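Local structure of FAD-binding oxidoreductase (Gulosibacter chungangensis, 7PBG) at residues Ala274-Ala286 with Ile425-Glu437. The protein is a covalently flavinylated 4-ethylphenol oxidase that uses FAD to dehydrogenate 4-alkylphenols, giving products such as 4-vinylphenol. Residues are numbered along the deposited sequence; the frame is centred on the assembly and turned at random.
Sequences AAPIVRNVTFDAA and IDYLAQFIIGLRE
Val278 and Phe431 form an antiparallel hydrogen-bonded pair, Phe431 N to Val278 O at 2.7 Å with Val278 N to Phe431 O the weak return bond, and the axes of strands 277-280 and 426-433 run 160° apart. Next to it, Arg279 faces Gln430 in a non-hydrogen-bonded pair. Gln430 is extended, its CG trans to N (chi1 -176°), and its OE1 meets Arg279 NE at 3.1 Å, in the guanidinium plane and almost straight off the amide carbonyl. Phe283 lies over one face of that guanidinium, its CD2 3.6 Å above the plane. Leu428 packs crosswise against Phe283, CB to CG 3.9 Å. Where strand 277-280 gives way to helix 281-288, Asn280 is the N-cap: its OD1 accepts from Ala429 N (2.9 Å) and Phe283 N (3.3 Å) on opposite faces of the amide, and ND2 donates to Tyr427 O (3.3 Å) and also bonds Tyr413 OH; with both ends bonded, the amide's rotation is fixed. These strands are central neighbours in the eight-stranded antiparallel sheet of the cap (substrate) domain, as in vanillyl-alcohol oxidase-type flavoenzymes; the Phe283 side chain comes within about 5 Å of FAD. Strand 318-326 flanks 277-280, strand 438-447 flanks 426-433, and helix 406-422 packs on Tyr427, Ala429 and Phe431.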
# COMPACT_ATOMS: atom_id res chain seq x y z
N ALA A 274 -3.54 17.19 5.72
CA ALA A 274 -2.49 16.36 6.32
C ALA A 274 -2.89 16.08 7.76
O ALA A 274 -3.58 16.90 8.36
CB ALA A 274 -1.16 17.09 6.18
N ALA A 275 -2.44 14.96 8.29
CA ALA A 275 -2.73 14.55 9.67
C ALA A 275 -2.03 15.53 10.61
O ALA A 275 -0.83 15.73 10.51
CB ALA A 275 -2.27 13.14 9.88
N PRO A 276 -2.78 16.32 11.42
CA PRO A 276 -2.12 17.22 12.33
C PRO A 276 -1.48 16.45 13.49
O PRO A 276 -1.83 15.30 13.71
CB PRO A 276 -3.22 18.20 12.75
CG PRO A 276 -4.49 17.38 12.62
CD PRO A 276 -4.26 16.42 11.48
N ILE A 277 -0.56 17.10 14.18
CA ILE A 277 0.03 16.56 15.42
C ILE A 277 -0.64 17.24 16.62
O ILE A 277 -1.06 18.39 16.53
CB ILE A 277 1.57 16.71 15.43
CG1 ILE A 277 2.01 18.16 15.34
CG2 ILE A 277 2.17 15.88 14.30
CD1 ILE A 277 3.50 18.39 15.58
N VAL A 278 -0.64 16.55 17.72
CA VAL A 278 -1.18 17.09 19.00
C VAL A 278 -0.10 16.83 20.03
O VAL A 278 0.07 15.64 20.40
CB VAL A 278 -2.52 16.46 19.41
CG1 VAL A 278 -3.08 17.21 20.60
CG2 VAL A 278 -3.52 16.43 18.25
N ARG A 279 0.70 17.84 20.37
CA ARG A 279 1.79 17.57 21.33
C ARG A 279 1.51 18.23 22.67
O ARG A 279 0.82 19.27 22.76
CB ARG A 279 3.16 17.98 20.80
CG ARG A 279 3.26 19.37 20.26
CD ARG A 279 4.74 19.56 19.91
NE ARG A 279 5.42 18.57 19.07
CZ ARG A 279 6.68 18.75 18.60
NH1 ARG A 279 7.38 19.83 18.93
NH2 ARG A 279 7.24 17.83 17.83
N ASN A 280 2.13 17.67 23.69
CA ASN A 280 2.07 18.27 25.03
C ASN A 280 3.09 19.40 25.13
O ASN A 280 4.03 19.49 24.33
CB ASN A 280 2.18 17.24 26.13
CG ASN A 280 3.52 16.58 26.30
OD1 ASN A 280 4.38 16.60 25.42
ND2 ASN A 280 3.67 15.93 27.44
N VAL A 281 2.91 20.23 26.16
CA VAL A 281 3.80 21.42 26.34
C VAL A 281 5.24 20.95 26.52
O VAL A 281 6.20 21.62 25.99
CB VAL A 281 3.33 22.34 27.48
CG1 VAL A 281 3.35 21.69 28.84
CG2 VAL A 281 4.15 23.62 27.48
N THR A 282 5.48 19.83 27.17
CA THR A 282 6.87 19.41 27.41
C THR A 282 7.60 19.20 26.08
O THR A 282 8.81 19.57 25.97
CB THR A 282 6.93 18.15 28.26
OG1 THR A 282 6.11 18.40 29.40
CG2 THR A 282 8.33 17.83 28.71
N PHE A 283 6.92 18.62 25.08
CA PHE A 283 7.56 18.31 23.79
C PHE A 283 7.96 19.63 23.16
O PHE A 283 9.11 19.84 22.76
CB PHE A 283 6.63 17.42 22.97
CG PHE A 283 7.28 16.66 21.85
CD1 PHE A 283 6.66 15.52 21.39
CD2 PHE A 283 8.48 17.05 21.30
CE1 PHE A 283 7.23 14.80 20.36
CE2 PHE A 283 9.07 16.32 20.28
CZ PHE A 283 8.41 15.22 19.77
N ASP A 284 7.01 20.58 23.10
CA ASP A 284 7.35 21.88 22.47
C ASP A 284 8.46 22.56 23.26
O ASP A 284 9.39 23.11 22.65
CB ASP A 284 6.13 22.80 22.34
CG ASP A 284 5.47 22.83 20.96
OD1 ASP A 284 5.91 22.07 20.03
OD2 ASP A 284 4.54 23.65 20.81
N ALA A 285 8.34 22.62 24.58
CA ALA A 285 9.36 23.26 25.43
C ALA A 285 10.74 22.67 25.13
O ALA A 285 11.69 23.40 24.92
CB ALA A 285 8.96 23.09 26.88
N ALA A 286 10.82 21.36 25.01
CA ALA A 286 12.14 20.70 24.84
C ALA A 286 12.78 21.03 23.48
O ALA A 286 14.00 20.87 23.35
CB ALA A 286 11.96 19.23 25.06
N ILE A 425 11.23 9.53 34.64
CA ILE A 425 11.52 9.73 33.20
C ILE A 425 10.60 10.85 32.70
O ILE A 425 9.39 10.78 32.90
CB ILE A 425 11.39 8.40 32.43
CG1 ILE A 425 12.32 7.31 33.00
CG2 ILE A 425 11.63 8.62 30.95
CD1 ILE A 425 13.80 7.67 32.98
N ASP A 426 11.16 11.78 31.95
CA ASP A 426 10.37 12.88 31.34
C ASP A 426 9.61 12.33 30.13
O ASP A 426 10.19 11.52 29.37
CB ASP A 426 11.29 14.03 30.92
CG ASP A 426 11.76 14.91 32.07
OD1 ASP A 426 11.33 14.69 33.21
OD2 ASP A 426 12.56 15.80 31.82
N TYR A 427 8.38 12.80 29.97
CA TYR A 427 7.39 12.28 28.99
C TYR A 427 7.02 13.35 27.99
O TYR A 427 6.32 14.28 28.35
CB TYR A 427 6.16 11.81 29.77
CG TYR A 427 4.98 11.36 28.96
CD1 TYR A 427 5.10 10.81 27.68
CD2 TYR A 427 3.73 11.43 29.54
CE1 TYR A 427 3.99 10.42 26.96
CE2 TYR A 427 2.62 11.01 28.85
CZ TYR A 427 2.75 10.48 27.58
OH TYR A 427 1.59 10.08 26.99
N LEU A 428 7.50 13.19 26.77
CA LEU A 428 7.12 14.04 25.64
C LEU A 428 6.09 13.24 24.86
O LEU A 428 6.32 12.06 24.57
CB LEU A 428 8.36 14.37 24.81
CG LEU A 428 9.26 15.44 25.43
CD1 LEU A 428 9.82 15.04 26.79
CD2 LEU A 428 10.39 15.74 24.45
N ALA A 429 4.95 13.85 24.60
CA ALA A 429 3.78 13.11 24.10
C ALA A 429 3.32 13.74 22.81
O ALA A 429 3.24 15.00 22.73
CB ALA A 429 2.68 13.07 25.13
N GLN A 430 3.03 12.92 21.82
CA GLN A 430 2.28 13.40 20.65
C GLN A 430 1.14 12.41 20.42
O GLN A 430 1.32 11.20 20.58
CB GLN A 430 3.31 13.59 19.55
CG GLN A 430 2.77 14.17 18.25
CD GLN A 430 3.95 14.77 17.53
OE1 GLN A 430 4.45 15.84 17.90
NE2 GLN A 430 4.47 14.04 16.58
N PHE A 431 -0.00 12.92 20.01
CA PHE A 431 -1.10 12.06 19.53
C PHE A 431 -1.41 12.50 18.12
O PHE A 431 -1.36 13.68 17.82
CB PHE A 431 -2.34 12.17 20.40
CG PHE A 431 -2.24 11.53 21.75
CD1 PHE A 431 -2.67 10.22 21.96
CD2 PHE A 431 -1.63 12.21 22.78
CE1 PHE A 431 -2.54 9.64 23.21
CE2 PHE A 431 -1.50 11.62 24.02
CZ PHE A 431 -1.97 10.35 24.24
N ILE A 432 -1.65 11.54 17.24
CA ILE A 432 -1.97 11.82 15.81
C ILE A 432 -3.12 10.89 15.44
O ILE A 432 -3.00 9.65 15.70
CB ILE A 432 -0.74 11.58 14.92
CG1 ILE A 432 0.46 12.46 15.28
CG2 ILE A 432 -1.13 11.73 13.45
CD1 ILE A 432 1.75 11.97 14.67
N ILE A 433 -4.17 11.44 14.84
CA ILE A 433 -5.07 10.64 13.96
C ILE A 433 -4.50 10.71 12.53
O ILE A 433 -4.49 11.78 11.95
CB ILE A 433 -6.51 11.14 14.11
CG1 ILE A 433 -7.02 10.86 15.53
CG2 ILE A 433 -7.41 10.46 13.08
CD1 ILE A 433 -8.23 11.65 15.88
N GLY A 434 -4.01 9.59 11.99
CA GLY A 434 -3.45 9.52 10.64
C GLY A 434 -4.53 9.74 9.63
O GLY A 434 -4.49 10.72 8.92
N LEU A 435 -5.50 8.83 9.57
CA LEU A 435 -6.72 9.00 8.77
C LEU A 435 -7.87 8.32 9.54
O LEU A 435 -8.83 9.02 9.92
CB LEU A 435 -6.52 8.42 7.38
CG LEU A 435 -7.60 8.82 6.39
CD1 LEU A 435 -7.61 10.32 6.19
CD2 LEU A 435 -7.48 8.10 5.05
N ARG A 436 -7.71 7.04 9.90
CA ARG A 436 -8.71 6.31 10.72
C ARG A 436 -8.09 5.72 11.97
O ARG A 436 -8.85 5.18 12.77
CB ARG A 436 -9.32 5.15 9.93
CG ARG A 436 -10.08 5.57 8.69
CD ARG A 436 -10.40 4.40 7.77
NE ARG A 436 -11.40 4.78 6.80
CZ ARG A 436 -11.20 5.47 5.70
NH1 ARG A 436 -10.00 5.88 5.35
NH2 ARG A 436 -12.23 5.77 4.93
N GLU A 437 -6.80 5.91 12.17
CA GLU A 437 -6.11 5.25 13.30
C GLU A 437 -5.54 6.33 14.18
O GLU A 437 -5.24 7.44 13.67
CB GLU A 437 -5.07 4.25 12.79
CG GLU A 437 -3.70 4.81 12.46
CD GLU A 437 -3.52 5.73 11.28
OE1 GLU A 437 -4.53 6.21 10.72
OE2 GLU A 437 -2.35 6.06 10.99
O HOH W 1 -4.22 13.98 13.61
O HOH W 2 5.78 15.76 30.58